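Local coordinates for protein hydrogenase maturation factor (Thermoanaerobacter tengcongensis, PDB 3VTH) that probably transfers the carbamoyl group of carbamoyl phosphate, at the cost of ATP, to the C-terminal cysteine of HypE during [NiFe]-hydrogenase maturation, at residues Q390-K395 against N727-C732; H487-M492 against Q741-N746; H495-K500 against K696-G701. One frame throughout, in Å; residues are numbered along the deposited sequence.

Contact 1. Residues Q390-K395 against N727-C732; sequences QPILLK and NSKVPC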
loop_
_atom_site.group_PDB
_atom_site.type_symbol
_atom_site.label_atom_id
_atom_site.label_comp_id
_atom_site.label_asym_id
_atom_site.label_seq_id
_atom_site.Cartn_x
_atom_site.Cartn_y
_atom_site.Cartn_z
ATOM N N GLN A 390 -8.563 -5.793 1.727
ATOM C CA GLN A 390 -8.390 -7.079 2.441
ATOM C C GLN A 390 -7.828 -6.787 3.837
ATOM O O GLN A 390 -6.813 -6.062 3.967
ATOM C CB GLN A 390 -7.487 -8.046 1.667
ATOM C CG GLN A 390 -7.214 -9.389 2.388
ATOM C CD GLN A 390 -6.422 -10.378 1.535
ATOM O OE1 GLN A 390 -6.283 -10.211 0.327
ATOM N NE2 GLN A 390 -5.904 -11.423 2.174
ATOM N N PRO A 391 -8.494 -7.322 4.881
ATOM C CA PRO A 391 -8.054 -7.008 6.235
ATOM C C PRO A 391 -6.786 -7.758 6.641
ATOM O O PRO A 391 -6.433 -8.775 6.034
ATOM C CB PRO A 391 -9.231 -7.454 7.096
ATOM C CG PRO A 391 -9.845 -8.627 6.292
ATOM C CD PRO A 391 -9.715 -8.163 4.871
ATOM N N ILE A 392 -6.109 -7.224 7.653
ATOM C CA ILE A 392 -5.064 -7.941 8.369
ATOM C C ILE A 392 -5.745 -8.843 9.403
ATOM O O ILE A 392 -6.598 -8.396 10.176
ATOM C CB ILE A 392 -4.079 -6.959 9.067
ATOM C CG1 ILE A 392 -3.452 -5.982 8.049
ATOM C CG2 ILE A 392 -2.988 -7.706 9.856
ATOM C CD1 ILE A 392 -2.880 -6.631 6.800
ATOM N N LEU A 393 -5.365 -10.114 9.403
ATOM C CA LEU A 393 -5.940 -11.082 10.327
ATOM C C LEU A 393 -5.317 -10.949 11.702
ATOM O O LEU A 393 -4.080 -10.944 11.848
ATOM C CB LEU A 393 -5.779 -12.505 9.790
ATOM C CG LEU A 393 -6.625 -13.612 10.442
ATOM C CD1 LEU A 393 -8.110 -13.292 10.350
ATOM C CD2 LEU A 393 -6.319 -14.995 9.830
ATOM N N LEU A 394 -6.173 -10.805 12.708
ATOM C CA LEU A 394 -5.714 -10.798 14.093
ATOM C C LEU A 394 -5.860 -12.203 14.702
ATOM O O LEU A 394 -6.732 -12.957 14.315
ATOM C CB LEU A 394 -6.469 -9.733 14.899
ATOM C CG LEU A 394 -6.373 -8.313 14.298
ATOM C CD1 LEU A 394 -7.259 -7.297 15.008
ATOM C CD2 LEU A 394 -4.918 -7.829 14.259
ATOM N N LYS A 395 -4.991 -12.536 15.652
ATOM C CA LYS A 395 -4.999 -13.851 16.320
ATOM C C LYS A 395 -6.249 -14.036 17.181
ATOM O O LYS A 395 -6.846 -15.110 17.209
ATOM C CB LYS A 395 -3.722 -13.997 17.162
ATOM C CG LYS A 395 -3.595 -15.285 17.967
ATOM C CD LYS A 395 -2.486 -15.141 19.024
ATOM C CE LYS A 395 -2.528 -16.257 20.073
ATOM N NZ LYS A 395 -2.208 -17.601 19.489
ATOM N N ASN A 727 8.120 -4.958 8.361
ATOM C CA ASN A 727 6.842 -4.837 7.684
ATOM C C ASN A 727 6.854 -5.501 6.333
ATOM O O ASN A 727 7.892 -5.541 5.655
ATOM C CB ASN A 727 6.454 -3.365 7.510
ATOM C CG ASN A 727 6.062 -2.707 8.833
ATOM O OD1 ASN A 727 4.959 -2.929 9.356
ATOM N ND2 ASN A 727 6.964 -1.924 9.382
ATOM N N SER A 728 5.688 -6.024 5.950
ATOM C CA SER A 728 5.551 -6.728 4.680
ATOM C C SER A 728 4.176 -6.487 4.024
ATOM O O SER A 728 4.088 -6.115 2.868
ATOM C CB SER A 728 5.825 -8.229 4.883
ATOM O OG SER A 728 5.715 -8.930 3.652
ATOM N N LYS A 729 3.119 -6.691 4.792
ATOM C CA LYS A 729 1.729 -6.547 4.341
ATOM C C LYS A 729 1.247 -5.114 4.423
ATOM O O LYS A 729 0.340 -4.717 3.674
ATOM C CB LYS A 729 0.825 -7.414 5.232
ATOM C CG LYS A 729 1.055 -8.909 5.002
ATOM C CD LYS A 729 0.126 -9.753 5.860
ATOM C CE LYS A 729 0.152 -11.214 5.431
ATOM N NZ LYS A 729 1.524 -11.797 5.442
ATOM N N VAL A 730 1.831 -4.345 5.352
ATOM C CA VAL A 730 1.575 -2.895 5.419
ATOM C C VAL A 730 2.945 -2.210 5.355
ATOM O O VAL A 730 3.951 -2.875 5.571
ATOM C CB VAL A 730 0.732 -2.459 6.673
ATOM C CG1 VAL A 730 -0.572 -3.304 6.789
ATOM C CG2 VAL A 730 1.550 -2.519 7.979
ATOM N N PRO A 731 2.991 -0.920 4.996
ATOM C CA PRO A 731 4.300 -0.279 4.834
ATOM C C PRO A 731 5.021 -0.013 6.174
ATOM O O PRO A 731 4.374 0.106 7.227
ATOM C CB PRO A 731 3.956 1.053 4.146
ATOM C CG PRO A 731 2.603 0.797 3.462
ATOM C CD PRO A 731 1.901 -0.059 4.491
ATOM N N CYS A 732 6.357 0.052 6.114
ATOM C CA CYS A 732 7.142 0.517 7.243
ATOM C C CYS A 732 7.087 2.045 7.291
ATOM O O CYS A 732 7.439 2.645 8.300
ATOM C CB CYS A 732 8.603 0.013 7.160
ATOM S SG CYS A 732 9.510 0.601 5.696
#
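Ile392 reaches across to the backbone end of Lys729 and to one methyl of Val730. Its CB does not aim straight at the 727-732 loop; the ethyl branch closes the distance. CG1 sits beside the backbone N and anti to the carbonyl carbon (chi1 -57°), and a bent chi2 of -49° brings CD1 in front of both partners. CD1 lies 4.0 Å from Val730 CG1. CG1 of Ile392 follows at 4.1 Å from the same Val730 methyl. Val730 thus meets the branch along its side, with the two chains passing at a slant. Lys729 gives only its root: Ile392 CD1 stands 4.1 Å from Lys729 CB, while the rest of the lysine runs off to the exposed side. Strand 392-393 is an outermost strand of the sheet in the Kae1-like domain, which has an actin-type ATPase fold. The 727-732 loop links strand 723-726 to helix 737-749 in the second subdomain. The contact therefore joins the two subdomains. No hydrogen bond runs directly between the segments, but Arg383 bridges them, bonding to Gln390 O and Lys729 O. The carboxylate of Glu494 accepts hydrogen bonds from the backbone N-H groups of Ser728, Lys729 and Val730. Val730 also packs on Ile423.

Contact 2. Residues H487-M492 against Q741-N746; sequences HIASCM and QAVIAN. With FE (Fe (III) ion), chain I.
Ile744 leans over Ala489 where two buried helices touch. From CB, its CG1 branch leaves beside the backbone N (chi1 -73°), while CG2 turns away from the other helix. CG1 comes to 3.6 Å from Ala489 CB. The chain then runs on almost straight, with CD1 anti to CA (chi2 162°). At the tip, CD1 lies 3.5 Å from Ala489 CB, tighter than usual van der Waals contact. The alanine methyl is thus held against the last two carbons of the branch. A small residue suits this place, because the CA atoms of Ala489 and Ile744 are only 6.8 Å apart. Helix 483-494 belongs to the Kae1-like domain, and helix 737-749 is the last helix of the chain. The first helix carries the HxxxH iron motif of this family on another face. CB of His487 points away from Ile744, and its NE2 binds the iron at 2.2 Å. His483, Asp507 and Asp734 are the other protein ligands of the metal, and the bound nucleotide analogue touches His487. Back at the helix pair, Val743 adds a second touch. Its CG2 is 4.0 Å from Ala489 CB and 3.7 Å from the carbonyl O of Ala489. Val743 also packs on Ala493, one turn further along the first helix, and Ile744 on His485.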
loop_
_atom_site.group_PDB
_atom_site.type_symbol
_atom_site.label_atom_id
_atom_site.label_comp_id
_atom_site.label_asym_id
_atom_site.label_seq_id
_atom_site.Cartn_x
_atom_site.Cartn_y
_atom_site.Cartn_z
ATOM N N HIS A 487 4.816 2.523 14.747
ATOM C CA HIS A 487 5.586 1.857 13.668
ATOM C C HIS A 487 5.984 0.441 14.102
ATOM O O HIS A 487 5.785 -0.534 13.357
ATOM C CB HIS A 487 6.875 2.639 13.312
ATOM C CG HIS A 487 6.698 3.726 12.291
ATOM N ND1 HIS A 487 6.124 3.516 11.051
ATOM C CD2 HIS A 487 7.090 5.027 12.307
ATOM C CE1 HIS A 487 6.154 4.643 10.359
ATOM N NE2 HIS A 487 6.733 5.575 11.100
ATOM N N ILE A 488 6.550 0.309 15.302
ATOM C CA ILE A 488 6.989 -1.009 15.781
ATOM C C ILE A 488 5.791 -1.968 15.918
ATOM O O ILE A 488 5.872 -3.141 15.515
ATOM C CB ILE A 488 7.789 -0.918 17.130
ATOM C CG1 ILE A 488 9.021 -0.022 16.986
ATOM C CG2 ILE A 488 8.204 -2.323 17.663
ATOM C CD1 ILE A 488 9.943 -0.358 15.786
ATOM N N ALA A 489 4.680 -1.457 16.457
ATOM C CA ALA A 489 3.477 -2.275 16.662
ATOM C C ALA A 489 2.837 -2.721 15.344
ATOM O O ALA A 489 2.263 -3.816 15.285
ATOM C CB ALA A 489 2.448 -1.527 17.502
ATOM N N SER A 490 2.933 -1.889 14.304
ATOM C CA SER A 490 2.395 -2.250 12.985
ATOM C C SER A 490 3.053 -3.524 12.464
ATOM O O SER A 490 2.375 -4.406 11.926
ATOM C CB SER A 490 2.492 -1.099 11.966
ATOM O OG SER A 490 3.812 -0.887 11.463
ATOM N N CYS A 491 4.365 -3.622 12.643
ATOM C CA CYS A 491 5.095 -4.835 12.282
ATOM C C CYS A 491 4.747 -6.001 13.221
ATOM O O CYS A 491 4.489 -7.112 12.756
ATOM C CB CYS A 491 6.598 -4.563 12.261
ATOM S SG CYS A 491 7.575 -6.016 11.882
ATOM N N MET A 492 4.704 -5.753 14.533
ATOM C CA MET A 492 4.286 -6.793 15.490
ATOM C C MET A 492 2.921 -7.390 15.131
ATOM O O MET A 492 2.748 -8.613 15.164
ATOM C CB MET A 492 4.248 -6.240 16.917
ATOM C CG MET A 492 5.612 -5.831 17.476
ATOM S SD MET A 492 5.500 -5.021 19.086
ATOM C CE MET A 492 5.004 -6.436 20.085
ATOM N N GLN A 741 -1.297 1.737 15.756
ATOM C CA GLN A 741 -2.188 2.443 16.686
ATOM C C GLN A 741 -3.342 1.547 17.110
ATOM O O GLN A 741 -3.721 1.536 18.280
ATOM C CB GLN A 741 -2.792 3.707 16.064
ATOM C CG GLN A 741 -1.804 4.820 15.710
ATOM C CD GLN A 741 -2.453 5.915 14.876
ATOM O OE1 GLN A 741 -3.419 5.665 14.136
ATOM N NE2 GLN A 741 -1.908 7.142 14.972
ATOM N N ALA A 742 -3.903 0.819 16.146
ATOM C CA ALA A 742 -5.058 -0.055 16.394
ATOM C C ALA A 742 -4.733 -1.168 17.373
ATOM O O ALA A 742 -5.479 -1.386 18.315
ATOM C CB ALA A 742 -5.609 -0.635 15.076
ATOM N N VAL A 743 -3.620 -1.871 17.175
ATOM C CA VAL A 743 -3.317 -3.002 18.067
ATOM C C VAL A 743 -2.798 -2.545 19.424
ATOM O O VAL A 743 -2.978 -3.233 20.414
ATOM C CB VAL A 743 -2.389 -4.076 17.438
ATOM C CG1 VAL A 743 -3.084 -4.710 16.228
ATOM C CG2 VAL A 743 -1.005 -3.480 17.062
ATOM N N ILE A 744 -2.163 -1.378 19.473
ATOM C CA ILE A 744 -1.754 -0.836 20.763
ATOM C C ILE A 744 -2.977 -0.473 21.599
ATOM O O ILE A 744 -3.073 -0.818 22.787
ATOM C CB ILE A 744 -0.827 0.387 20.605
ATOM C CG1 ILE A 744 0.553 -0.073 20.147
ATOM C CG2 ILE A 744 -0.713 1.155 21.954
ATOM C CD1 ILE A 744 1.397 1.052 19.552
ATOM N N ALA A 745 -3.915 0.230 20.984
ATOM C CA ALA A 745 -5.090 0.663 21.730
ATOM C C ALA A 745 -5.910 -0.557 22.165
ATOM O O ALA A 745 -6.432 -0.598 23.288
ATOM C CB ALA A 745 -5.932 1.650 20.902
ATOM N N ASN A 746 -5.986 -1.561 21.288
ATOM C CA ASN A 746 -6.676 -2.806 21.600
ATOM C C ASN A 746 -6.066 -3.512 22.801
ATOM O O ASN A 746 -6.793 -3.989 23.672
ATOM C CB ASN A 746 -6.718 -3.747 20.390
ATOM C CG ASN A 746 -7.494 -5.017 20.681
ATOM O OD1 ASN A 746 -8.721 -4.990 20.838
ATOM N ND2 ASN A 746 -6.779 -6.130 20.798
HETATM FE FE FE I . 7.048 7.685 10.643
#

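Contact 3. Residues H495-K500 against K696-G701; sequences HNLDEK and KVVLSG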
loop_
_atom_site.group_PDB
_atom_site.type_symbol
_atom_site.label_atom_id
_atom_site.label_comp_id
_atom_site.label_asym_id
_atom_site.label_seq_id
_atom_site.Cartn_x
_atom_site.Cartn_y
_atom_site.Cartn_z
ATOM N N HIS A 495 3.011 -9.909 12.344
ATOM C CA HIS A 495 3.684 -11.135 12.724
ATOM C C HIS A 495 3.126 -11.765 13.987
ATOM O O HIS A 495 3.732 -12.678 14.532
ATOM C CB HIS A 495 5.194 -10.897 12.833
ATOM C CG HIS A 495 5.813 -10.460 11.540
ATOM N ND1 HIS A 495 6.138 -11.347 10.537
ATOM C CD2 HIS A 495 6.130 -9.229 11.073
ATOM C CE1 HIS A 495 6.644 -10.682 9.513
ATOM N NE2 HIS A 495 6.659 -9.396 9.815
ATOM N N ASN A 496 1.967 -11.288 14.440
ATOM C CA ASN A 496 1.317 -11.815 15.651
ATOM C C ASN A 496 2.217 -11.800 16.889
ATOM O O ASN A 496 2.197 -12.723 17.703
ATOM C CB ASN A 496 0.753 -13.225 15.394
ATOM C CG ASN A 496 -0.094 -13.284 14.130
ATOM O OD1 ASN A 496 0.191 -14.058 13.209
ATOM N ND2 ASN A 496 -1.119 -12.445 14.070
ATOM N N LEU A 497 3.012 -10.740 17.021
ATOM C CA LEU A 497 3.877 -10.600 18.178
ATOM C C LEU A 497 3.152 -9.819 19.258
ATOM O O LEU A 497 2.462 -8.827 18.973
ATOM C CB LEU A 497 5.206 -9.928 17.820
ATOM C CG LEU A 497 6.049 -10.583 16.724
ATOM C CD1 LEU A 497 7.258 -9.719 16.393
ATOM C CD2 LEU A 497 6.473 -12.014 17.099
ATOM N N ASP A 498 3.323 -10.281 20.495
ATOM C CA ASP A 498 2.622 -9.740 21.652
ATOM C C ASP A 498 3.491 -10.003 22.883
ATOM O O ASP A 498 3.119 -10.778 23.785
ATOM C CB ASP A 498 1.245 -10.411 21.787
ATOM C CG ASP A 498 0.453 -9.914 22.995
ATOM O OD1 ASP A 498 -0.424 -10.669 23.463
ATOM O OD2 ASP A 498 0.697 -8.785 23.480
ATOM N N GLU A 499 4.661 -9.368 22.881
ATOM C CA GLU A 499 5.679 -9.503 23.920
ATOM C C GLU A 499 6.649 -8.344 23.716
ATOM O O GLU A 499 6.576 -7.645 22.704
ATOM C CB GLU A 499 6.424 -10.831 23.783
ATOM C CG GLU A 499 7.264 -10.962 22.483
ATOM C CD GLU A 499 7.767 -12.385 22.276
ATOM O OE1 GLU A 499 8.963 -12.649 22.543
ATOM O OE2 GLU A 499 6.951 -13.242 21.866
ATOM N N LYS A 500 7.549 -8.133 24.672
ATOM C CA LYS A 500 8.545 -7.081 24.544
ATOM C C LYS A 500 9.577 -7.431 23.475
ATOM O O LYS A 500 10.167 -8.500 23.499
ATOM C CB LYS A 500 9.235 -6.809 25.884
ATOM C CG LYS A 500 8.454 -5.899 26.832
ATOM C CD LYS A 500 9.194 -5.782 28.153
ATOM C CE LYS A 500 8.253 -5.521 29.329
ATOM N NZ LYS A 500 7.912 -4.083 29.458
ATOM N N LYS A 696 14.185 -10.796 19.989
ATOM C CA LYS A 696 13.354 -10.386 18.861
ATOM C C LYS A 696 13.588 -8.913 18.568
ATOM O O LYS A 696 13.557 -8.073 19.489
ATOM C CB LYS A 696 11.870 -10.617 19.140
ATOM C CG LYS A 696 11.452 -12.109 19.217
ATOM C CD LYS A 696 9.936 -12.226 19.239
ATOM C CE LYS A 696 9.460 -13.693 19.291
ATOM N NZ LYS A 696 9.866 -14.394 20.530
ATOM N N VAL A 697 13.826 -8.620 17.291
ATOM C CA VAL A 697 14.091 -7.269 16.828
ATOM C C VAL A 697 13.107 -6.928 15.719
ATOM O O VAL A 697 12.961 -7.697 14.756
ATOM C CB VAL A 697 15.505 -7.132 16.253
ATOM C CG1 VAL A 697 15.740 -5.691 15.736
ATOM C CG2 VAL A 697 16.555 -7.508 17.299
ATOM N N VAL A 698 12.443 -5.781 15.862
ATOM C CA VAL A 698 11.507 -5.273 14.868
ATOM C C VAL A 698 12.098 -4.011 14.219
ATOM O O VAL A 698 12.527 -3.086 14.918
ATOM C CB VAL A 698 10.134 -4.929 15.517
ATOM C CG1 VAL A 698 9.225 -4.215 14.523
ATOM C CG2 VAL A 698 9.456 -6.185 16.054
ATOM N N LEU A 699 12.094 -3.973 12.887
ATOM C CA LEU A 699 12.571 -2.811 12.154
ATOM C C LEU A 699 11.396 -2.160 11.466
ATOM O O LEU A 699 10.691 -2.812 10.696
ATOM C CB LEU A 699 13.622 -3.213 11.095
ATOM C CG LEU A 699 14.723 -4.195 11.525
ATOM C CD1 LEU A 699 15.524 -4.685 10.291
ATOM C CD2 LEU A 699 15.655 -3.566 12.547
ATOM N N SER A 700 11.159 -0.884 11.755
ATOM C CA SER A 700 10.063 -0.159 11.084
ATOM C C SER A 700 10.358 1.343 11.015
ATOM O O SER A 700 11.391 1.798 11.500
ATOM C CB SER A 700 8.721 -0.444 11.780
ATOM O OG SER A 700 7.634 -0.016 10.966
ATOM N N GLY A 701 9.447 2.107 10.418
ATOM C CA GLY A 701 9.689 3.517 10.162
ATOM C C GLY A 701 10.137 3.643 8.722
ATOM O O GLY A 701 10.732 2.718 8.163
#
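Glu499 and Lys696 form a salt bridge between the loop 495-500 and the first residue of strand 696-700. The loop begins as a Schellman motif: Asn496, with positive phi, is the C-prime residue, and Leu497 N bonds back to Met492 O at the end of helix 483-494. It then leads into strand 501-507, which runs parallel to strand 696-700 in the sheet of the actin-type second subdomain. The polar part is one bond. Lys696 NZ donates a hydrogen bond to Glu499 OE1 at 2.8 Å, from above the carboxylate, 39° out of its plane. The bend at the end of the lysine (chi4 64°) turns NZ to the acid, and the two side chains meet nearly perpendicular. Glu723 is a second, long and weak partner of NZ. The apolar part centres on Leu497. Its CD2 lies 4.1 Å from Lys696 CE, so the aliphatic lysine chain packs over this methyl. Replacing Lys696 by an alanine would probably leave Glu499 without its charge partner in this contact and uncover CD2 of Leu497. The other leucine methyl faces the strand, where the side chains of Leu497 and Val698 run antiparallel alongside each other, with CD1 of Leu497 4.2 Å from CG2 of Val698.

In the fold
Contact 2 is wholly buried, and all its touching residues are apolar. Contact 1 is also mainly apolar and buried, but one exposed lysine lies at its border. Contact 3 is partly buried and is the one with a salt bridge between its segments. Helix 483-494 relates all three. It carries one side of contact 2, its last residue, Glu494, holds the backbone of 727-732 in contact 1, and its end leads into the 495-500 loop of contact 3. Asn727 lies against Ser490 and Ser700, so the 727-732 loop meets segments of both other contacts. Leu394, just after strand 392-393, packs on Val743 of helix 737-749.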